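Local coordinates for trehalose-6-phosphate phosphatase-related protein (Thermoplasma acidophilum, PDB 1U02) that removes the phosphate from trehalose 6-phosphate to give free trehalose, as a magnesium-dependent phosphatase of the HAD clan, at residues M17-S22 / L116-L121; E21-A26 / S53-L58; G46-E51 / Y109-A114; S101-L106 / P128-R133. All blocks are in the same frame, centred on the assembly; numbering follows the deposited sequence.

Contact 1: residues M17-S22 / L116-L121. With NA (sodium ion), chain C.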
loop_
_atom_site.group_PDB
_atom_site.type_symbol
_atom_site.label_atom_id
_atom_site.label_comp_id
_atom_site.label_asym_id
_atom_site.label_seq_id
_atom_site.Cartn_x
_atom_site.Cartn_y
_atom_site.Cartn_z
HETATM N N MSE A 17 15.004 0.370 3.714
HETATM C CA MSE A 17 15.095 -0.420 4.939
HETATM C C MSE A 17 14.298 0.176 6.107
HETATM O O MSE A 17 13.861 -0.554 6.995
HETATM C CB MSE A 17 16.559 -0.595 5.356
HETATM C CG MSE A 17 16.744 -1.546 6.534
HETATM SE SE MSE A 17 16.097 -3.344 6.154
HETATM C CE MSE A 17 17.755 -4.144 5.554
ATOM N N ASN A 18 14.128 1.498 6.106
ATOM C CA ASN A 18 13.378 2.193 7.157
ATOM C C ASN A 18 12.084 2.772 6.555
ATOM O O ASN A 18 12.010 3.960 6.238
ATOM C CB ASN A 18 14.224 3.325 7.756
ATOM C CG ASN A 18 15.518 2.825 8.397
ATOM O OD1 ASN A 18 15.753 1.618 8.499
ATOM N ND2 ASN A 18 16.362 3.758 8.834
ATOM N N PRO A 19 11.043 1.935 6.409
ATOM C CA PRO A 19 9.762 2.369 5.836
ATOM C C PRO A 19 9.075 3.567 6.482
ATOM O O PRO A 19 8.244 4.222 5.852
ATOM C CB PRO A 19 8.905 1.098 5.882
ATOM C CG PRO A 19 9.498 0.309 7.019
ATOM C CD PRO A 19 10.983 0.523 6.826
ATOM N N GLU A 20 9.418 3.872 7.725
ATOM C CA GLU A 20 8.788 5.009 8.387
ATOM C C GLU A 20 9.281 6.346 7.824
ATOM O O GLU A 20 8.671 7.387 8.054
ATOM C CB GLU A 20 9.064 4.968 9.895
ATOM C CG GLU A 20 10.527 5.211 10.276
ATOM C CD GLU A 20 11.400 3.967 10.176
ATOM O OE1 GLU A 20 10.941 2.927 9.648
ATOM O OE2 GLU A 20 12.562 4.035 10.630
ATOM N N GLU A 21 10.386 6.307 7.086
ATOM C CA GLU A 21 10.984 7.517 6.520
ATOM C C GLU A 21 10.505 7.870 5.109
ATOM O O GLU A 21 10.923 8.879 4.550
ATOM C CB GLU A 21 12.511 7.360 6.479
ATOM C CG GLU A 21 13.174 7.065 7.825
ATOM C CD GLU A 21 14.681 6.895 7.701
ATOM O OE1 GLU A 21 15.218 7.180 6.611
ATOM O OE2 GLU A 21 15.334 6.487 8.687
ATOM N N SER A 22 9.627 7.054 4.542
ATOM C CA SER A 22 9.168 7.264 3.169
ATOM C C SER A 22 8.263 8.454 2.847
ATOM O O SER A 22 7.231 8.302 2.184
ATOM C CB SER A 22 8.520 5.979 2.653
ATOM O OG SER A 22 9.458 4.916 2.683
ATOM N N LEU A 116 2.543 -4.424 11.493
ATOM C CA LEU A 116 3.555 -4.922 10.582
ATOM C C LEU A 116 4.849 -5.248 11.321
ATOM O O LEU A 116 5.387 -4.412 12.049
ATOM C CB LEU A 116 3.790 -3.869 9.489
ATOM C CG LEU A 116 4.735 -4.149 8.316
ATOM C CD1 LEU A 116 4.379 -3.235 7.145
ATOM C CD2 LEU A 116 6.167 -3.925 8.754
ATOM N N TYR A 117 5.325 -6.476 11.148
ATOM C CA TYR A 117 6.559 -6.914 11.780
ATOM C C TYR A 117 7.636 -6.909 10.698
ATOM O O TYR A 117 7.515 -7.617 9.692
ATOM C CB TYR A 117 6.379 -8.323 12.362
ATOM C CG TYR A 117 5.271 -8.405 13.392
ATOM C CD1 TYR A 117 5.532 -8.218 14.751
ATOM C CD2 TYR A 117 3.953 -8.609 13.000
ATOM C CE1 TYR A 117 4.501 -8.230 15.696
ATOM C CE2 TYR A 117 2.914 -8.623 13.928
ATOM C CZ TYR A 117 3.190 -8.432 15.271
ATOM O OH TYR A 117 2.155 -8.443 16.177
ATOM N N HIS A 118 8.668 -6.090 10.889
ATOM C CA HIS A 118 9.751 -5.999 9.915
ATOM C C HIS A 118 10.939 -6.795 10.437
ATOM O O HIS A 118 11.488 -6.493 11.499
ATOM C CB HIS A 118 10.161 -4.538 9.693
ATOM C CG HIS A 118 10.874 -4.297 8.396
ATOM N ND1 HIS A 118 11.978 -5.025 8.002
ATOM C CD2 HIS A 118 10.629 -3.419 7.394
ATOM C CE1 HIS A 118 12.379 -4.608 6.812
ATOM N NE2 HIS A 118 11.574 -3.635 6.420
ATOM N N LEU A 119 11.333 -7.816 9.686
ATOM C CA LEU A 119 12.447 -8.665 10.096
ATOM C C LEU A 119 13.774 -8.281 9.455
ATOM O O LEU A 119 14.759 -8.988 9.606
ATOM C CB LEU A 119 12.133 -10.135 9.772
ATOM C CG LEU A 119 11.080 -10.837 10.644
ATOM C CD1 LEU A 119 9.731 -10.159 10.484
ATOM C CD2 LEU A 119 10.986 -12.313 10.253
ATOM N N GLY A 120 13.797 -7.154 8.755
ATOM C CA GLY A 120 15.006 -6.719 8.080
ATOM C C GLY A 120 16.295 -6.641 8.885
ATOM O O GLY A 120 17.347 -7.069 8.412
ATOM N N LEU A 121 16.228 -6.108 10.097
ATOM C CA LEU A 121 17.431 -5.961 10.918
ATOM C C LEU A 121 17.643 -7.119 11.873
ATOM O O LEU A 121 18.625 -7.158 12.611
ATOM C CB LEU A 121 17.346 -4.665 11.722
ATOM C CG LEU A 121 17.093 -3.381 10.927
ATOM C CD1 LEU A 121 16.918 -2.220 11.899
ATOM C CD2 LEU A 121 18.246 -3.127 9.975
HETATM NA NA NA C . 9.044 2.854 0.948
HETATM O O HOH W 1 10.113 0.818 2.007
#
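Pro19 and His118 reach toward each other tip to tip, with Pro19 CG 3.9 Å from His118 CD2 and approaching the ring obliquely. Met17, a selenomethionine, comes to the ring at CE1: its SE is 4.0 Å from His118 CE1, an oblique Met-aromatic contact, well off the ring normal. The bend at chi2 (60°) sets SE there, where it also rests 4.0 Å from Gly120 CA. One atom back, Met17 CG touches Leu121 CD2 at 4.1 Å. The imidazole is held in rotation by its own segment, since Gly120 N donates to His118 ND1 over 2.9 Å, in the plane of the ring. An alanine in place of His118 would probably leave Pro19 CG and the selenium facing a gap and Gly120 N without this acceptor. Arg107 binds Met17 O and Asn18 OD1, and Ser22 OG, further along the loop, ligates a sodium ion. The 17-22 loop runs between strand 3-7 and helix 26-38 of the core, whereas His118 ends strand 114-118 of the four-stranded antiparallel sheet, flanked by strands 107-111 and 151-155.

Contact 2: residues E21-A26 / S53-L58. With NA (sodium ion), chain C.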
loop_
_atom_site.group_PDB
_atom_site.type_symbol
_atom_site.label_atom_id
_atom_site.label_comp_id
_atom_site.label_asym_id
_atom_site.label_seq_id
_atom_site.Cartn_x
_atom_site.Cartn_y
_atom_site.Cartn_z
ATOM N N GLU A 21 10.386 6.307 7.086
ATOM C CA GLU A 21 10.984 7.517 6.520
ATOM C C GLU A 21 10.505 7.870 5.109
ATOM O O GLU A 21 10.923 8.879 4.550
ATOM C CB GLU A 21 12.511 7.360 6.479
ATOM C CG GLU A 21 13.174 7.065 7.825
ATOM C CD GLU A 21 14.681 6.895 7.701
ATOM O OE1 GLU A 21 15.218 7.180 6.611
ATOM O OE2 GLU A 21 15.334 6.487 8.687
ATOM N N SER A 22 9.627 7.054 4.542
ATOM C CA SER A 22 9.168 7.264 3.169
ATOM C C SER A 22 8.263 8.454 2.847
ATOM O O SER A 22 7.231 8.302 2.184
ATOM C CB SER A 22 8.520 5.979 2.653
ATOM O OG SER A 22 9.458 4.916 2.683
ATOM N N TYR A 23 8.656 9.637 3.307
ATOM C CA TYR A 23 7.899 10.851 3.021
ATOM C C TYR A 23 8.185 11.260 1.579
ATOM O O TYR A 23 9.288 11.054 1.083
ATOM C CB TYR A 23 8.324 11.967 3.966
ATOM C CG TYR A 23 7.752 11.803 5.347
ATOM C CD1 TYR A 23 6.741 12.643 5.799
ATOM C CD2 TYR A 23 8.208 10.796 6.197
ATOM C CE1 TYR A 23 6.196 12.489 7.070
ATOM C CE2 TYR A 23 7.669 10.633 7.470
ATOM C CZ TYR A 23 6.666 11.487 7.896
ATOM O OH TYR A 23 6.140 11.354 9.161
ATOM N N ALA A 24 7.190 11.837 0.913
ATOM C CA ALA A 24 7.352 12.261 -0.471
ATOM C C ALA A 24 8.252 13.493 -0.549
ATOM O O ALA A 24 8.095 14.432 0.239
ATOM C CB ALA A 24 5.992 12.581 -1.078
ATOM N N ASP A 25 9.200 13.490 -1.483
ATOM C CA ASP A 25 10.080 14.646 -1.651
ATOM C C ASP A 25 9.356 15.685 -2.500
ATOM O O ASP A 25 8.296 15.400 -3.061
ATOM C CB ASP A 25 11.422 14.257 -2.305
ATOM C CG ASP A 25 11.257 13.560 -3.648
ATOM O OD1 ASP A 25 10.253 13.804 -4.349
ATOM O OD2 ASP A 25 12.159 12.775 -4.018
ATOM N N ALA A 26 9.918 16.890 -2.581
ATOM C CA ALA A 26 9.318 17.978 -3.350
ATOM C C ALA A 26 8.958 17.572 -4.774
ATOM O O ALA A 26 7.927 17.991 -5.301
ATOM C CB ALA A 26 10.263 19.183 -3.374
ATOM N N SER A 53 -1.323 10.295 4.603
ATOM C CA SER A 53 -1.679 11.688 4.855
ATOM C C SER A 53 -0.472 12.528 5.260
ATOM O O SER A 53 -0.373 13.693 4.878
ATOM C CB SER A 53 -2.774 11.781 5.924
ATOM O OG SER A 53 -4.006 11.285 5.414
ATOM N N ARG A 54 0.447 11.958 6.035
ATOM C CA ARG A 54 1.625 12.730 6.399
ATOM C C ARG A 54 2.732 12.572 5.351
ATOM O O ARG A 54 3.490 13.513 5.111
ATOM C CB ARG A 54 2.138 12.363 7.799
ATOM C CG ARG A 54 2.583 10.937 8.026
ATOM C CD ARG A 54 3.068 10.793 9.477
ATOM N NE ARG A 54 3.597 9.464 9.774
ATOM C CZ ARG A 54 2.895 8.483 10.334
ATOM N NH1 ARG A 54 1.625 8.672 10.666
ATOM N NH2 ARG A 54 3.468 7.310 10.566
ATOM N N PHE A 55 2.818 11.401 4.719
ATOM C CA PHE A 55 3.834 11.182 3.683
ATOM C C PHE A 55 3.576 12.062 2.466
ATOM O O PHE A 55 4.498 12.639 1.896
ATOM C CB PHE A 55 3.828 9.736 3.167
ATOM C CG PHE A 55 4.445 8.729 4.103
ATOM C CD1 PHE A 55 5.379 9.105 5.070
ATOM C CD2 PHE A 55 4.128 7.379 3.966
ATOM C CE1 PHE A 55 5.992 8.140 5.886
ATOM C CE2 PHE A 55 4.731 6.410 4.770
ATOM C CZ PHE A 55 5.664 6.789 5.731
ATOM N N LEU A 56 2.308 12.135 2.071
ATOM C CA LEU A 56 1.875 12.877 0.889
ATOM C C LEU A 56 0.688 13.767 1.267
ATOM O O LEU A 56 -0.452 13.465 0.909
ATOM C CB LEU A 56 1.436 11.868 -0.175
ATOM C CG LEU A 56 1.174 12.280 -1.616
ATOM C CD1 LEU A 56 2.506 12.595 -2.282
ATOM C CD2 LEU A 56 0.474 11.135 -2.361
ATOM N N PRO A 57 0.941 14.890 1.956
ATOM C CA PRO A 57 -0.137 15.797 2.377
ATOM C C PRO A 57 -0.823 16.608 1.280
ATOM O O PRO A 57 -0.861 17.840 1.329
ATOM C CB PRO A 57 0.547 16.672 3.428
ATOM C CG PRO A 57 1.942 16.805 2.895
ATOM C CD PRO A 57 2.269 15.420 2.326
ATOM N N LEU A 58 -1.385 15.902 0.302
ATOM C CA LEU A 58 -2.073 16.536 -0.815
ATOM C C LEU A 58 -3.547 16.165 -0.801
ATOM O O LEU A 58 -3.956 15.204 -0.145
ATOM C CB LEU A 58 -1.471 16.079 -2.148
ATOM C CG LEU A 58 0.012 16.356 -2.387
ATOM C CD1 LEU A 58 0.445 15.688 -3.686
ATOM C CD2 LEU A 58 0.257 17.856 -2.435
HETATM NA NA NA C . 9.044 2.854 0.948
HETATM O O HOH W 2 6.144 14.812 2.286
HETATM O O HOH W 1 10.113 0.818 2.007
#
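Ala24 and Phe55 join the two backbones where helix 49-55 ends, Ala24 N donating to Phe55 O over 3.0 Å at an N-H...O angle of 165°. A water adds a second link by donating to both Ala24 O and Phe55 O. Beside this junction the rings of Tyr23 and Phe55 form a T-shaped pair, their centroids 4.8 Å apart and their planes at 79°. The edge of Phe55 does the pointing: its CD1 stands 3.4 Å above the Tyr23 plane, over the centre of the ring. One face of Phe55 is in turn covered by Ser22 O, 3.4 Å above the plane of that ring and displaced toward its rim. An alanine at Phe55 would probably leave the face of Tyr23 without its aromatic partner and the phenol freer to turn. At the far end of the phenol, Tyr23 OH sits at the edge of the Arg54 guanidinium and only 3.1 Å from Arg54 CD; chi1 of 61° sets Arg54 CG between the backbone N and the carbonyl carbon, and the chain then runs extended to NE. Ala24 CB meets Leu56 CD1 at 3.7 Å, with Leu29 of helix 26-38 touching both residues. Ser22 centres an inverse gamma turn, its carbonyl bound by the hydroxyl of Tyr8, a probable substrate-binding residue. Ser22 OG shares a sodium ion with Asp9 and Pro14, so the contact probably helps to hold the loop that follows the HAD-type motif carrying Asp7 and Asp9.

Contact 3: residues G46-E51 / Y109-A114; sequences GRSPEE and YRKNLA
The capping box of Ser48 and Glu51 at the start of helix 49-55 receives Lys111, which comes from the end of strand 107-111, just as the chain enters a type I turn. With CG anti to the carbonyl carbon (chi1 -58°), Lys111 runs extended and meets Glu51 at about a right angle. NZ forms a salt bridge with Glu51, bonding OE1 on that oxygen's syn lone pair at 2.8 Å and OE2 only weakly at 3.1 Å. On its anti side the same OE1 accepts from Ser48 N over 2.9 Å, with an N-H...O angle of 171°, while Glu51 N returns a bond of 3.2 Å to Ser48 OG. Arg47 NH1 completes the network by meeting Glu51 OE2 from above the carboxylate plane, 3.1 Å away. The rest of the Arg47 guanidinium group looks to the active site, with NE in a salt bridge to the magnesium ligand Asp9 and NH2 bonded to Pro19 O. Water bridges supplement the direct bonds: one joins Lys111 NZ to Gly46 O, and two more connect Glu50 OE1 with the backbone N and ND2 of Asn112. A carboxylate gripped by two cations and a backbone N-H at a helix start is likely to stay ionised, and its charge probably offsets the repulsion between Arg47 NH1 and Lys111 NZ, 4.7 Å apart.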
loop_
_atom_site.group_PDB
_atom_site.type_symbol
_atom_site.label_atom_id
_atom_site.label_comp_id
_atom_site.label_asym_id
_atom_site.label_seq_id
_atom_site.Cartn_x
_atom_site.Cartn_y
_atom_site.Cartn_z
ATOM N N GLY A 46 -1.003 -0.404 1.230
ATOM C CA GLY A 46 -1.260 -1.251 2.380
ATOM C C GLY A 46 -1.053 -0.388 3.617
ATOM O O GLY A 46 -1.345 -0.797 4.743
ATOM N N ARG A 47 -0.531 0.817 3.396
ATOM C CA ARG A 47 -0.285 1.778 4.471
ATOM C C ARG A 47 -1.625 2.277 5.001
ATOM O O ARG A 47 -2.662 2.069 4.375
ATOM C CB ARG A 47 0.492 2.988 3.945
ATOM C CG ARG A 47 1.863 2.691 3.368
ATOM C CD ARG A 47 2.946 2.687 4.435
ATOM N NE ARG A 47 4.266 2.724 3.817
ATOM C CZ ARG A 47 5.398 2.978 4.463
ATOM N NH1 ARG A 47 5.384 3.223 5.765
ATOM N NH2 ARG A 47 6.545 2.993 3.793
ATOM N N SER A 48 -1.589 2.943 6.151
ATOM C CA SER A 48 -2.786 3.501 6.766
ATOM C C SER A 48 -3.018 4.910 6.220
ATOM O O SER A 48 -2.137 5.502 5.598
ATOM C CB SER A 48 -2.598 3.602 8.279
ATOM O OG SER A 48 -1.515 4.479 8.576
ATOM N N PRO A 49 -4.217 5.465 6.453
ATOM C CA PRO A 49 -4.529 6.816 5.977
ATOM C C PRO A 49 -3.655 7.825 6.723
ATOM O O PRO A 49 -3.266 8.852 6.171
ATOM C CB PRO A 49 -6.007 6.990 6.330
ATOM C CG PRO A 49 -6.525 5.598 6.439
ATOM C CD PRO A 49 -5.395 4.838 7.075
ATOM N N GLU A 50 -3.353 7.529 7.984
ATOM C CA GLU A 50 -2.524 8.432 8.772
ATOM C C GLU A 50 -1.127 8.513 8.153
ATOM O O GLU A 50 -0.517 9.580 8.135
ATOM C CB GLU A 50 -2.420 7.963 10.232
ATOM C CG GLU A 50 -3.717 8.025 11.030
ATOM C CD GLU A 50 -4.767 7.049 10.526
ATOM O OE1 GLU A 50 -4.434 5.860 10.350
ATOM O OE2 GLU A 50 -5.926 7.469 10.312
ATOM N N GLU A 51 -0.621 7.387 7.652
ATOM C CA GLU A 51 0.702 7.364 7.031
ATOM C C GLU A 51 0.739 8.128 5.711
ATOM O O GLU A 51 1.569 9.015 5.522
ATOM C CB GLU A 51 1.166 5.923 6.788
ATOM C CG GLU A 51 1.672 5.219 8.031
ATOM C CD GLU A 51 1.982 3.753 7.784
ATOM O OE1 GLU A 51 1.035 2.996 7.489
ATOM O OE2 GLU A 51 3.169 3.359 7.882
ATOM N N TYR A 109 5.591 -1.989 13.552
ATOM C CA TYR A 109 4.911 -0.768 13.149
ATOM C C TYR A 109 3.423 -0.926 13.413
ATOM O O TYR A 109 2.743 -1.721 12.766
ATOM C CB TYR A 109 5.168 -0.503 11.669
ATOM C CG TYR A 109 6.632 -0.289 11.363
ATOM C CD1 TYR A 109 7.186 0.988 11.372
ATOM C CD2 TYR A 109 7.462 -1.365 11.065
ATOM C CE1 TYR A 109 8.540 1.192 11.085
ATOM C CE2 TYR A 109 8.817 -1.175 10.776
ATOM C CZ TYR A 109 9.347 0.104 10.786
ATOM O OH TYR A 109 10.686 0.294 10.495
ATOM N N ARG A 110 2.936 -0.162 14.381
ATOM C CA ARG A 110 1.540 -0.203 14.775
ATOM C C ARG A 110 0.656 0.699 13.930
ATOM O O ARG A 110 1.017 1.836 13.639
ATOM C CB ARG A 110 1.411 0.201 16.246
ATOM C CG ARG A 110 -0.016 0.273 16.748
ATOM C CD ARG A 110 -0.051 0.803 18.169
ATOM N NE ARG A 110 -1.379 0.708 18.762
ATOM C CZ ARG A 110 -1.650 0.987 20.034
ATOM N NH1 ARG A 110 -0.678 1.382 20.849
ATOM N NH2 ARG A 110 -2.891 0.870 20.491
ATOM N N LYS A 111 -0.504 0.178 13.540
ATOM C CA LYS A 111 -1.477 0.935 12.759
ATOM C C LYS A 111 -2.856 0.545 13.287
ATOM O O LYS A 111 -3.007 -0.510 13.898
ATOM C CB LYS A 111 -1.340 0.600 11.273
ATOM C CG LYS A 111 0.062 0.900 10.770
ATOM C CD LYS A 111 0.330 0.425 9.373
ATOM C CE LYS A 111 1.818 0.582 9.078
ATOM N NZ LYS A 111 2.144 0.428 7.647
ATOM N N ASN A 112 -3.861 1.384 13.060
ATOM C CA ASN A 112 -5.197 1.077 13.562
ATOM C C ASN A 112 -5.781 -0.242 13.060
ATOM O O ASN A 112 -6.507 -0.917 13.795
ATOM C CB ASN A 112 -6.167 2.217 13.245
ATOM C CG ASN A 112 -5.801 3.500 13.957
ATOM O OD1 ASN A 112 -5.321 3.471 15.087
ATOM N ND2 ASN A 112 -6.042 4.633 13.308
ATOM N N LEU A 113 -5.476 -0.615 11.822
ATOM C CA LEU A 113 -6.013 -1.862 11.279
ATOM C C LEU A 113 -4.953 -2.845 10.800
ATOM O O LEU A 113 -5.207 -3.671 9.920
ATOM C CB LEU A 113 -7.002 -1.569 10.145
ATOM C CG LEU A 113 -8.285 -0.867 10.623
ATOM C CD1 LEU A 113 -9.154 -0.465 9.433
ATOM C CD2 LEU A 113 -9.048 -1.801 11.565
ATOM N N ALA A 114 -3.767 -2.767 11.387
ATOM C CA ALA A 114 -2.696 -3.684 11.012
ATOM C C ALA A 114 -1.479 -3.483 11.891
ATOM O O ALA A 114 -1.260 -2.398 12.427
ATOM C CB ALA A 114 -2.305 -3.477 9.540
HETATM O O HOH W 3 0.842 -1.488 6.218
HETATM O O HOH W 4 -3.061 4.081 12.080
HETATM O O HOH W 5 -6.155 3.963 10.496
#

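Contact 4: residues S101-L106 / P128-R133; sequences SDFPGL and PKLRSR
Phe103 is wedged against helix 127-141, with Leu130 CB over the centre of one ring face in a CH-pi contact, 4.3 Å from the centroid and 10° off the normal. From the same leucine, CD1 comes to 3.5 Å from Phe103 CE2. Lys129 CD lies at the edge of the ring, in its plane, 3.9 Å from Phe103 CE1. Phe103 and Arg133 meet tip to tip: Phe103 CZ stands 3.4 Å above the centre of the guanidinium plane, and the two planes are 65° apart. The other face of the phenyl ring is covered toward its rim by CB of Asp102, whose carboxylate turns to the same arginine. Asp102 OD2 lies in the guanidinium plane and accepts from Arg133 NH1 in a long, weak salt bridge of 3.5 Å. Leu106 closes the apolar side, its CD1 reaching Leu130 CD2 tip to tip at 3.8 Å. Here the short helix 99-102 ends, Phe103 being the first residue to leave helical geometry, and the chain turns toward strand 107-111 of the antiparallel sheet on which helix 127-141 packs. Within that turn Leu106 N bonds Phe103 O over 2.9 Å, and Gly105 takes a positive phi at which a side chain would be jammed against the preceding carbonyl. Farther out, Trp99 touches Leu106 and Leu130 and makes a cation-pi contact with Arg133, while Met122 and Met126 pack on Phe103. Along the helix, Arg133 N bonds to Lys129 O, which holds the residue that carries the guanidinium.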
loop_
_atom_site.group_PDB
_atom_site.type_symbol
_atom_site.label_atom_id
_atom_site.label_comp_id
_atom_site.label_asym_id
_atom_site.label_seq_id
_atom_site.Cartn_x
_atom_site.Cartn_y
_atom_site.Cartn_z
ATOM N N SER A 101 12.329 -6.913 22.115
ATOM C CA SER A 101 13.450 -7.256 22.984
ATOM C C SER A 101 13.739 -8.759 22.896
ATOM O O SER A 101 14.882 -9.188 23.041
ATOM C CB SER A 101 13.170 -6.838 24.438
ATOM O OG SER A 101 12.026 -7.483 24.967
ATOM N N ASP A 102 12.705 -9.557 22.638
ATOM C CA ASP A 102 12.894 -10.999 22.511
ATOM C C ASP A 102 13.678 -11.315 21.236
ATOM O O ASP A 102 14.470 -12.259 21.193
ATOM C CB ASP A 102 11.545 -11.725 22.473
ATOM C CG ASP A 102 10.736 -11.527 23.742
ATOM O OD1 ASP A 102 11.337 -11.449 24.836
ATOM O OD2 ASP A 102 9.494 -11.467 23.649
ATOM N N PHE A 103 13.461 -10.506 20.202
ATOM C CA PHE A 103 14.134 -10.685 18.917
ATOM C C PHE A 103 14.792 -9.370 18.505
ATOM O O PHE A 103 14.287 -8.665 17.625
ATOM C CB PHE A 103 13.110 -11.091 17.853
ATOM C CG PHE A 103 12.285 -12.290 18.229
ATOM C CD1 PHE A 103 12.843 -13.567 18.220
ATOM C CD2 PHE A 103 10.952 -12.140 18.604
ATOM C CE1 PHE A 103 12.080 -14.687 18.578
ATOM C CE2 PHE A 103 10.179 -13.250 18.967
ATOM C CZ PHE A 103 10.745 -14.525 18.952
ATOM N N PRO A 104 15.939 -9.032 19.124
ATOM C CA PRO A 104 16.668 -7.794 18.825
ATOM C C PRO A 104 16.816 -7.533 17.332
ATOM O O PRO A 104 17.349 -8.363 16.594
ATOM C CB PRO A 104 18.016 -8.013 19.514
ATOM C CG PRO A 104 17.630 -8.836 20.712
ATOM C CD PRO A 104 16.698 -9.857 20.082
ATOM N N GLY A 105 16.349 -6.372 16.889
ATOM C CA GLY A 105 16.432 -6.047 15.476
ATOM C C GLY A 105 15.038 -5.983 14.884
ATOM O O GLY A 105 14.785 -5.237 13.935
ATOM N N LEU A 106 14.134 -6.778 15.444
ATOM C CA LEU A 106 12.748 -6.791 15.003
ATOM C C LEU A 106 12.159 -5.400 15.220
ATOM O O LEU A 106 12.405 -4.763 16.249
ATOM C CB LEU A 106 11.930 -7.800 15.817
ATOM C CG LEU A 106 10.408 -7.751 15.616
ATOM C CD1 LEU A 106 10.070 -8.178 14.197
ATOM C CD2 LEU A 106 9.711 -8.653 16.629
ATOM N N PRO A 128 12.118 -18.381 12.063
ATOM C CA PRO A 128 11.048 -19.383 12.011
ATOM C C PRO A 128 10.213 -19.341 13.298
ATOM O O PRO A 128 8.989 -19.485 13.267
ATOM C CB PRO A 128 11.814 -20.694 11.853
ATOM C CG PRO A 128 13.002 -20.274 11.022
ATOM C CD PRO A 128 13.417 -18.975 11.699
ATOM N N LYS A 129 10.888 -19.130 14.425
ATOM C CA LYS A 129 10.224 -19.057 15.721
ATOM C C LYS A 129 9.279 -17.860 15.772
ATOM O O LYS A 129 8.137 -17.975 16.216
ATOM C CB LYS A 129 11.268 -18.940 16.837
ATOM C CG LYS A 129 10.677 -18.786 18.224
ATOM C CD LYS A 129 11.768 -18.542 19.256
ATOM C CE LYS A 129 11.191 -18.449 20.660
ATOM N NZ LYS A 129 10.530 -19.722 21.085
ATOM N N LEU A 130 9.760 -16.706 15.318
ATOM C CA LEU A 130 8.943 -15.500 15.315
ATOM C C LEU A 130 7.736 -15.694 14.411
ATOM O O LEU A 130 6.619 -15.330 14.764
ATOM C CB LEU A 130 9.751 -14.298 14.818
ATOM C CG LEU A 130 8.944 -13.002 14.664
ATOM C CD1 LEU A 130 8.408 -12.546 16.018
ATOM C CD2 LEU A 130 9.830 -11.930 14.053
ATOM N N ARG A 131 7.968 -16.271 13.240
ATOM C CA ARG A 131 6.890 -16.506 12.297
ATOM C C ARG A 131 5.769 -17.320 12.932
ATOM O O ARG A 131 4.593 -16.986 12.778
ATOM C CB ARG A 131 7.421 -17.226 11.051
ATOM C CG ARG A 131 6.356 -17.528 10.009
ATOM C CD ARG A 131 6.944 -18.234 8.790
ATOM N NE ARG A 131 5.908 -18.610 7.824
ATOM C CZ ARG A 131 6.142 -19.227 6.668
ATOM N NH1 ARG A 131 7.382 -19.547 6.318
ATOM N NH2 ARG A 131 5.134 -19.525 5.858
ATOM N N SER A 132 6.132 -18.379 13.655
ATOM C CA SER A 132 5.134 -19.228 14.299
ATOM C C SER A 132 4.379 -18.463 15.384
ATOM O O SER A 132 3.186 -18.689 15.584
ATOM C CB SER A 132 5.792 -20.481 14.899
ATOM O OG SER A 132 6.625 -20.158 16.000
ATOM N N ARG A 133 5.069 -17.559 16.082
ATOM C CA ARG A 133 4.419 -16.760 17.125
ATOM C C ARG A 133 3.383 -15.841 16.501
ATOM O O ARG A 133 2.279 -15.689 17.019
ATOM C CB ARG A 133 5.426 -15.885 17.882
ATOM C CG ARG A 133 6.321 -16.599 18.873
ATOM C CD ARG A 133 7.014 -15.556 19.752
ATOM N NE ARG A 133 7.969 -16.130 20.693
ATOM C CZ ARG A 133 8.657 -15.420 21.583
ATOM N NH1 ARG A 133 8.493 -14.103 21.656
ATOM N NH2 ARG A 133 9.508 -16.025 22.400
#

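Overall arrangement
Contacts 1 and 2 start from the same loop and share Glu21 and Ser22, the latter a sodium ligand. Contact 3, centred 13 Å from contact 1, is tied to it by Tyr109 OH, 2.8 Å from Glu20 OE1, and by the pairing of strands 107-111 and 114-118. Arg47 brings contacts 2 and 3 together, its NH1 lying 3.4 Å from Phe55 CE2, and its side chain is about 3 Å from that of Asp9. Contacts 1 and 3 thus join the magnesium-bearing core to the antiparallel sheet, probably the cap of this HAD phosphatase. Contact 4 lies in the same probable cap region, centred 15 Å from contact 1, which it meets at Leu119 and Leu130.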